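Side-chain contacts in DNA polymerase III, gamma subunit-related protein (Thermotoga maritima, PDB 2GNO), which probably binds DNA and is related to the clamp-loader subunits of bacterial DNA polymerase III: residues Leu285-Met288 with Asn289-Ile293; Glu92-Thr95 with Gln96-Asn100; Glu60-Ile64 with Asp65-Thr69. All blocks are in the same frame, centred on the assembly; numbering follows the deposited sequence.

Contacts 2 and 3 sit side by side, their centres 8 Å apart, whereas contact 1 lies about 36 Å from either, between centres, in the region of the C-terminal, gamma-subunit-related domain. Contact 1 is a mid-helix turn of 283-298, partly buried, with an apolar side and a more accessible side carrying Asn289. Contacts 2 and 3 are both helix starts in the sheet-containing part of the chain, each mixing buried apolar residues with exposed polar ones. Two probable backbone hydrogen bonds join their loops, Arg93 O to Ile62 N at 2.9 Å and Thr95 N to Ile62 O at 3.2 Å. Their caps differ: a threonine hydroxyl in contact 2, the N3 carboxylate of Asp66 in contact 3.

Contact 1 (Leu285-Met288 with Asn289-Ile293); sequences LTLM and NILAI
Leu285 to Met288 and Asn289 to Ala292 are paired one to one by i to i+4 backbone hydrogen bonds within helix 283-298. The bond from Ile290 N to Thr286 O measures 3.0 Å, and that from Leu291 N to Leu287 O is the straightest of the four, with an N-H...O angle of 167°.

Among the polar side chains, Thr286 OG1 is bonded to Asn282 O, while the amide of Asn289 makes close approaches but no hydrogen bond within this turn. Its CG stands anti to the carbonyl carbon (chi1 -70°), which swings the amide back over the preceding turn. ND2 comes within 3.1 Å of Leu285 O at too poor an angle for a bond; that acceptor is used instead by Asn289 N, also at 3.1 Å. ND2 lies 3.9 Å from Leu285 CG, and OD1 meets the CE methyl of selenomethionine Met288 at 3.8 Å, the chain of Met288 bending at its selenium to bring that methyl round. With alanine in place of Asn289, a gap would probably open beside Leu285 CG and the Met288 methyl, where ND2 and OD1 now pack.

Apolar contacts occupy another side. Leu287 CG touches Leu291 CD1 at 3.8 Å, and Leu287 CD1 approaches Ile290 CD1 at 4.1 Å. Leu287 and Ile290 also press on helix 239-254, and Thr286 and Asn289 lie against Ile273 and Phe269 of helix 261-274.

With its polar bonding supplied mainly by the backbone, this turn can offer hydrocarbon to the neighbouring helices of the helical C-terminal domain.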
loop_
_atom_site.group_PDB
_atom_site.type_symbol
_atom_site.label_atom_id
_atom_site.label_comp_id
_atom_site.label_asym_id
_atom_site.label_seq_id
_atom_site.Cartn_x
_atom_site.Cartn_y
_atom_site.Cartn_z
ATOM N N LEU A 285 23.533 3.669 -10.069
ATOM C CA LEU A 285 24.170 2.362 -10.231
ATOM C C LEU A 285 23.161 1.244 -9.966
ATOM O O LEU A 285 23.121 0.260 -10.701
ATOM C CB LEU A 285 25.327 2.222 -9.248
ATOM C CG LEU A 285 26.154 0.949 -9.257
ATOM C CD1 LEU A 285 26.910 0.795 -10.581
ATOM C CD2 LEU A 285 27.107 1.006 -8.078
ATOM N N THR A 286 22.350 1.392 -8.919
ATOM C CA THR A 286 21.356 0.374 -8.589
ATOM C C THR A 286 20.279 0.268 -9.678
ATOM O O THR A 286 19.927 -0.850 -10.080
ATOM C CB THR A 286 20.700 0.618 -7.204
ATOM O OG1 THR A 286 21.710 0.653 -6.182
ATOM C CG2 THR A 286 19.691 -0.475 -6.883
ATOM N N LEU A 287 19.753 1.413 -10.127
ATOM C CA LEU A 287 18.717 1.438 -11.171
ATOM C C LEU A 287 19.243 0.772 -12.447
ATOM O O LEU A 287 18.587 -0.068 -13.020
ATOM C CB LEU A 287 18.245 2.870 -11.445
ATOM C CG LEU A 287 17.054 3.056 -12.420
ATOM C CD1 LEU A 287 15.808 2.410 -11.889
ATOM C CD2 LEU A 287 16.795 4.525 -12.635
HETATM N N MSE A 288 20.464 1.122 -12.842
HETATM C CA MSE A 288 21.112 0.541 -14.000
HETATM C C MSE A 288 21.162 -0.967 -13.922
HETATM O O MSE A 288 20.840 -1.653 -14.887
HETATM C CB MSE A 288 22.559 1.025 -14.095
HETATM C CG MSE A 288 23.224 0.566 -15.360
HETATM SE SE MSE A 288 24.994 1.216 -15.445
HETATM C CE MSE A 288 25.890 0.088 -14.109
ATOM N N ASN A 289 21.570 -1.473 -12.765
ATOM C CA ASN A 289 21.684 -2.911 -12.559
ATOM C C ASN A 289 20.350 -3.661 -12.576
ATOM O O ASN A 289 20.286 -4.691 -13.204
ATOM C CB ASN A 289 22.499 -3.212 -11.295
ATOM C CG ASN A 289 23.997 -2.859 -11.440
ATOM O OD1 ASN A 289 24.620 -3.076 -12.485
ATOM N ND2 ASN A 289 24.590 -2.405 -10.351
ATOM N N ILE A 290 19.308 -3.161 -11.907
ATOM C CA ILE A 290 18.005 -3.865 -11.896
ATOM C C ILE A 290 17.395 -3.902 -13.308
ATOM O O ILE A 290 16.879 -4.926 -13.743
ATOM C CB ILE A 290 16.989 -3.295 -10.847
ATOM C CG1 ILE A 290 16.462 -1.890 -11.191
ATOM C CG2 ILE A 290 17.605 -3.311 -9.444
ATOM C CD1 ILE A 290 15.416 -1.365 -10.219
ATOM N N LEU A 291 17.467 -2.777 -14.003
ATOM C CA LEU A 291 16.955 -2.647 -15.364
ATOM C C LEU A 291 17.708 -3.540 -16.333
ATOM O O LEU A 291 17.082 -4.150 -17.216
ATOM C CB LEU A 291 17.026 -1.197 -15.831
ATOM C CG LEU A 291 16.088 -0.217 -15.174
ATOM C CD1 LEU A 291 16.397 1.189 -15.659
ATOM C CD2 LEU A 291 14.629 -0.567 -15.465
ATOM N N ALA A 292 19.031 -3.612 -16.180
ATOM C CA ALA A 292 19.857 -4.483 -17.010
ATOM C C ALA A 292 19.490 -5.922 -16.718
ATOM O O ALA A 292 19.386 -6.714 -17.643
ATOM C CB ALA A 292 21.342 -4.262 -16.755
ATOM N N ILE A 293 19.291 -6.256 -15.431
ATOM C CA ILE A 293 18.882 -7.609 -15.044
ATOM C C ILE A 293 17.577 -7.983 -15.760
ATOM O O ILE A 293 17.474 -9.064 -16.343
ATOM C CB ILE A 293 18.723 -7.730 -13.480
ATOM C CG1 ILE A 293 20.108 -7.759 -12.813
ATOM C CG2 ILE A 293 17.977 -9.002 -13.083
ATOM C CD1 ILE A 293 20.087 -7.527 -11.282
#

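Contact 2 (Glu92-Thr95 with Gln96-Asn100)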
loop_
_atom_site.group_PDB
_atom_site.type_symbol
_atom_site.label_atom_id
_atom_site.label_comp_id
_atom_site.label_asym_id
_atom_site.label_seq_id
_atom_site.Cartn_x
_atom_site.Cartn_y
_atom_site.Cartn_z
ATOM N N GLU A 92 2.478 0.306 13.224
ATOM C CA GLU A 92 3.806 -0.106 13.717
ATOM C C GLU A 92 4.798 1.050 13.574
ATOM O O GLU A 92 5.866 1.044 14.207
ATOM C CB GLU A 92 4.359 -1.350 13.002
ATOM C CG GLU A 92 4.772 -1.241 11.499
ATOM C CD GLU A 92 3.649 -1.113 10.495
ATOM O OE1 GLU A 92 2.456 -1.102 10.881
ATOM O OE2 GLU A 92 3.979 -1.038 9.291
ATOM N N ARG A 93 4.460 2.010 12.705
ATOM C CA ARG A 93 5.241 3.216 12.507
ATOM C C ARG A 93 5.261 4.138 13.743
ATOM O O ARG A 93 6.022 5.113 13.755
ATOM C CB ARG A 93 4.738 3.986 11.292
ATOM C CG ARG A 93 4.968 3.294 9.945
ATOM C CD ARG A 93 4.518 4.218 8.814
ATOM N NE ARG A 93 3.070 4.455 8.878
ATOM C CZ ARG A 93 2.389 5.358 8.174
ATOM N NH1 ARG A 93 2.966 6.177 7.320
ATOM N NH2 ARG A 93 1.082 5.442 8.331
HETATM N N MSE A 94 4.412 3.883 14.750
HETATM C CA MSE A 94 4.414 4.683 15.948
HETATM C C MSE A 94 5.760 4.659 16.651
HETATM O O MSE A 94 6.404 3.621 16.726
HETATM C CB MSE A 94 3.344 4.243 16.948
HETATM C CG MSE A 94 1.922 4.586 16.547
HETATM SE SE MSE A 94 0.700 4.025 17.928
HETATM C CE MSE A 94 -0.956 4.418 17.015
ATOM N N THR A 95 6.169 5.821 17.156
ATOM C CA THR A 95 7.410 5.964 17.890
ATOM C C THR A 95 7.117 5.517 19.309
ATOM O O THR A 95 5.953 5.330 19.670
ATOM C CB THR A 95 7.878 7.441 17.958
ATOM O OG1 THR A 95 6.900 8.237 18.650
ATOM C CG2 THR A 95 8.112 8.014 16.567
ATOM N N GLN A 96 8.170 5.352 20.118
ATOM C CA GLN A 96 8.015 4.964 21.530
ATOM C C GLN A 96 7.233 6.028 22.308
ATOM O O GLN A 96 6.436 5.697 23.196
ATOM C CB GLN A 96 9.389 4.775 22.204
ATOM C CG GLN A 96 10.229 3.614 21.699
ATOM C CD GLN A 96 9.708 2.231 22.107
ATOM O OE1 GLN A 96 8.697 2.098 22.804
ATOM N NE2 GLN A 96 10.425 1.193 21.686
ATOM N N GLN A 97 7.460 7.299 21.960
ATOM C CA GLN A 97 6.766 8.417 22.603
ATOM C C GLN A 97 5.297 8.414 22.225
ATOM O O GLN A 97 4.444 8.642 23.089
ATOM C CB GLN A 97 7.392 9.777 22.264
ATOM C CG GLN A 97 8.741 10.062 22.921
ATOM C CD GLN A 97 9.880 9.154 22.488
ATOM O OE1 GLN A 97 9.879 8.588 21.386
ATOM N NE2 GLN A 97 10.876 9.025 23.356
ATOM N N ALA A 98 5.016 8.138 20.945
ATOM C CA ALA A 98 3.650 8.073 20.406
ATOM C C ALA A 98 2.869 6.920 21.048
ATOM O O ALA A 98 1.720 7.088 21.449
ATOM C CB ALA A 98 3.688 7.872 18.880
ATOM N N ALA A 99 3.483 5.746 21.111
ATOM C CA ALA A 99 2.863 4.582 21.748
ATOM C C ALA A 99 2.559 4.859 23.220
ATOM O O ALA A 99 1.429 4.647 23.661
ATOM C CB ALA A 99 3.761 3.380 21.629
ATOM N N ASN A 100 3.563 5.359 23.949
ATOM C CA ASN A 100 3.452 5.699 25.366
ATOM C C ASN A 100 2.319 6.686 25.616
ATOM O O ASN A 100 1.504 6.488 26.514
ATOM C CB ASN A 100 4.765 6.337 25.862
ATOM C CG ASN A 100 4.716 6.746 27.336
ATOM O OD1 ASN A 100 4.008 6.144 28.151
ATOM N ND2 ASN A 100 5.517 7.753 27.692
#
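Thr95 O receives Ala99 N in the shortest hydrogen bond of this contact, 2.9 Å with an N-H...O angle of 169°, and opens helix 96-101. Thr95 is its N-cap: OG1 accepts from Ala98 N at 3.0 Å, so the two bonds together form an ST motif in which hydroxyl and carbonyl of one residue hold successive amides of the first turn. The torsion explains the hydroxyl's reach, since chi1 of 62° sets OG1 between the backbone N and the carbonyl carbon, facing the turn, and turns CG2 away from the carbonyl.

The loop carrying this cap follows strand 84-88, the third in chain order of a parallel sheet with strand order 2-3-4-1-5, as in AAA+ proteins. Just before the cap, Arg93 forms a salt bridge with Asp56 and also donates to several loop carbonyls.

Apolar packing lies beside the cap, where Ala98 is buried. Met94, a selenomethionine in this model, has an extended chain beyond CG and lies against Phe102 and Ile67. Its CB meets the methyl of Ala98 at 4.1 Å, and that same Ala98 CB sits 3.2 Å from the capping Thr95 OG1.

Contact 3 (Glu60-Ile64 with Asp65-Thr69)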
loop_
_atom_site.group_PDB
_atom_site.type_symbol
_atom_site.label_atom_id
_atom_site.label_comp_id
_atom_site.label_asym_id
_atom_site.label_seq_id
_atom_site.Cartn_x
_atom_site.Cartn_y
_atom_site.Cartn_z
ATOM N N GLU A 60 7.773 7.466 7.200
ATOM C CA GLU A 60 7.822 6.161 7.883
ATOM C C GLU A 60 7.633 6.223 9.411
ATOM O O GLU A 60 7.884 5.221 10.083
ATOM C CB GLU A 60 9.176 5.475 7.589
ATOM N N ASN A 61 7.171 7.360 9.950
ATOM C CA ASN A 61 6.950 7.532 11.402
ATOM C C ASN A 61 5.640 8.219 11.785
ATOM O O ASN A 61 5.258 9.213 11.168
ATOM C CB ASN A 61 8.030 8.434 11.986
ATOM C CG ASN A 61 9.420 7.886 11.812
ATOM O OD1 ASN A 61 9.707 6.717 12.110
ATOM N ND2 ASN A 61 10.309 8.746 11.375
ATOM N N ILE A 62 4.993 7.720 12.838
ATOM C CA ILE A 62 3.780 8.326 13.402
ATOM C C ILE A 62 4.267 8.842 14.761
ATOM O O ILE A 62 4.517 8.051 15.663
ATOM C CB ILE A 62 2.630 7.328 13.569
ATOM C CG1 ILE A 62 2.170 6.838 12.196
ATOM C CG2 ILE A 62 1.437 8.006 14.295
ATOM C CD1 ILE A 62 1.077 5.720 12.264
ATOM N N GLY A 63 4.402 10.161 14.897
ATOM C CA GLY A 63 4.900 10.762 16.113
ATOM C C GLY A 63 3.897 11.133 17.184
ATOM O O GLY A 63 2.683 11.034 16.990
ATOM N N ILE A 64 4.437 11.582 18.320
ATOM C CA ILE A 64 3.628 12.000 19.467
ATOM C C ILE A 64 2.691 13.165 19.108
ATOM O O ILE A 64 1.631 13.286 19.712
ATOM C CB ILE A 64 4.496 12.304 20.748
ATOM C CG1 ILE A 64 3.605 12.549 21.983
ATOM C CG2 ILE A 64 5.458 13.476 20.534
ATOM C CD1 ILE A 64 4.372 12.635 23.292
ATOM N N ASP A 65 3.068 13.978 18.116
ATOM C CA ASP A 65 2.252 15.085 17.658
ATOM C C ASP A 65 0.970 14.509 17.024
ATOM O O ASP A 65 -0.111 15.060 17.239
ATOM C CB ASP A 65 3.020 15.938 16.645
ATOM C CG ASP A 65 2.397 17.323 16.420
ATOM O OD1 ASP A 65 1.465 17.733 17.151
ATOM O OD2 ASP A 65 2.883 18.031 15.517
ATOM N N ASP A 66 1.095 13.431 16.231
ATOM C CA ASP A 66 -0.077 12.766 15.634
ATOM C C ASP A 66 -0.964 12.218 16.735
ATOM O O ASP A 66 -2.176 12.253 16.605
ATOM C CB ASP A 66 0.295 11.629 14.672
ATOM C CG ASP A 66 1.045 12.108 13.449
ATOM O OD1 ASP A 66 0.625 13.106 12.828
ATOM O OD2 ASP A 66 2.051 11.462 13.097
ATOM N N ILE A 67 -0.379 11.737 17.832
ATOM C CA ILE A 67 -1.169 11.214 18.950
ATOM C C ILE A 67 -1.902 12.363 19.666
ATOM O O ILE A 67 -3.025 12.186 20.120
ATOM C CB ILE A 67 -0.327 10.366 19.916
ATOM C CG1 ILE A 67 0.362 9.203 19.160
ATOM C CG2 ILE A 67 -1.174 9.821 21.071
ATOM C CD1 ILE A 67 -0.521 8.310 18.317
ATOM N N ARG A 68 -1.286 13.530 19.761
ATOM C CA ARG A 68 -1.975 14.663 20.374
ATOM C C ARG A 68 -3.197 15.015 19.538
ATOM O O ARG A 68 -4.248 15.249 20.101
ATOM C CB ARG A 68 -1.075 15.872 20.543
ATOM C CG ARG A 68 0.000 15.667 21.567
ATOM C CD ARG A 68 0.732 16.947 21.841
ATOM N NE ARG A 68 1.911 16.701 22.674
ATOM C CZ ARG A 68 3.177 16.572 22.251
ATOM N NH1 ARG A 68 3.527 16.692 20.958
ATOM N NH2 ARG A 68 4.128 16.348 23.156
ATOM N N THR A 69 -3.049 15.007 18.210
ATOM C CA THR A 69 -4.148 15.290 17.289
ATOM C C THR A 69 -5.312 14.369 17.543
ATOM O O THR A 69 -6.436 14.826 17.656
ATOM C CB THR A 69 -3.739 15.171 15.820
ATOM O OG1 THR A 69 -2.632 16.051 15.580
ATOM C CG2 THR A 69 -4.908 15.590 14.898
HETATM O O HOH W 1 4.254 12.098 11.958
#
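The start of helix 64-74 is a capped N-terminus with Gly63 as N-cap, bearing one half of a capping box and a hydrophobic staple. Asp66, three residues on, reaches back: Gly63 N donates to Asp66 OD2 at 3.2 Å, a bent bond of 135° that meets the oxygen on its anti side, 30° out of the carboxylate plane. A water donates to the same OD2 at 2.6 Å and to Asn61 O, bridging loop and helix. The carboxylate gets there because Asp66 CG is anti to its carbonyl carbon (chi1 -64°), beside its own backbone N.

Across the cap, Ile62 and Ile67 make the staple, loosely, with CG2 of Ile62 4.5 Å from CD1 of Ile67. Ile62 CG2 also touches Asp66 CB at 3.8 Å, the two side chains meeting at about a right angle.

One turn along, Arg68 N bonds to Ile64 O at 2.9 Å. The Arg68 chain, extended from CG to NE, brings one guanidinium face against Ile64, whose CG1 lies 3.9 Å above it, offset toward the rim.

Lying at the amino end of a helix, which probably adds positive potential, the Asp66 carboxylate is likely to be favoured in its ionised form.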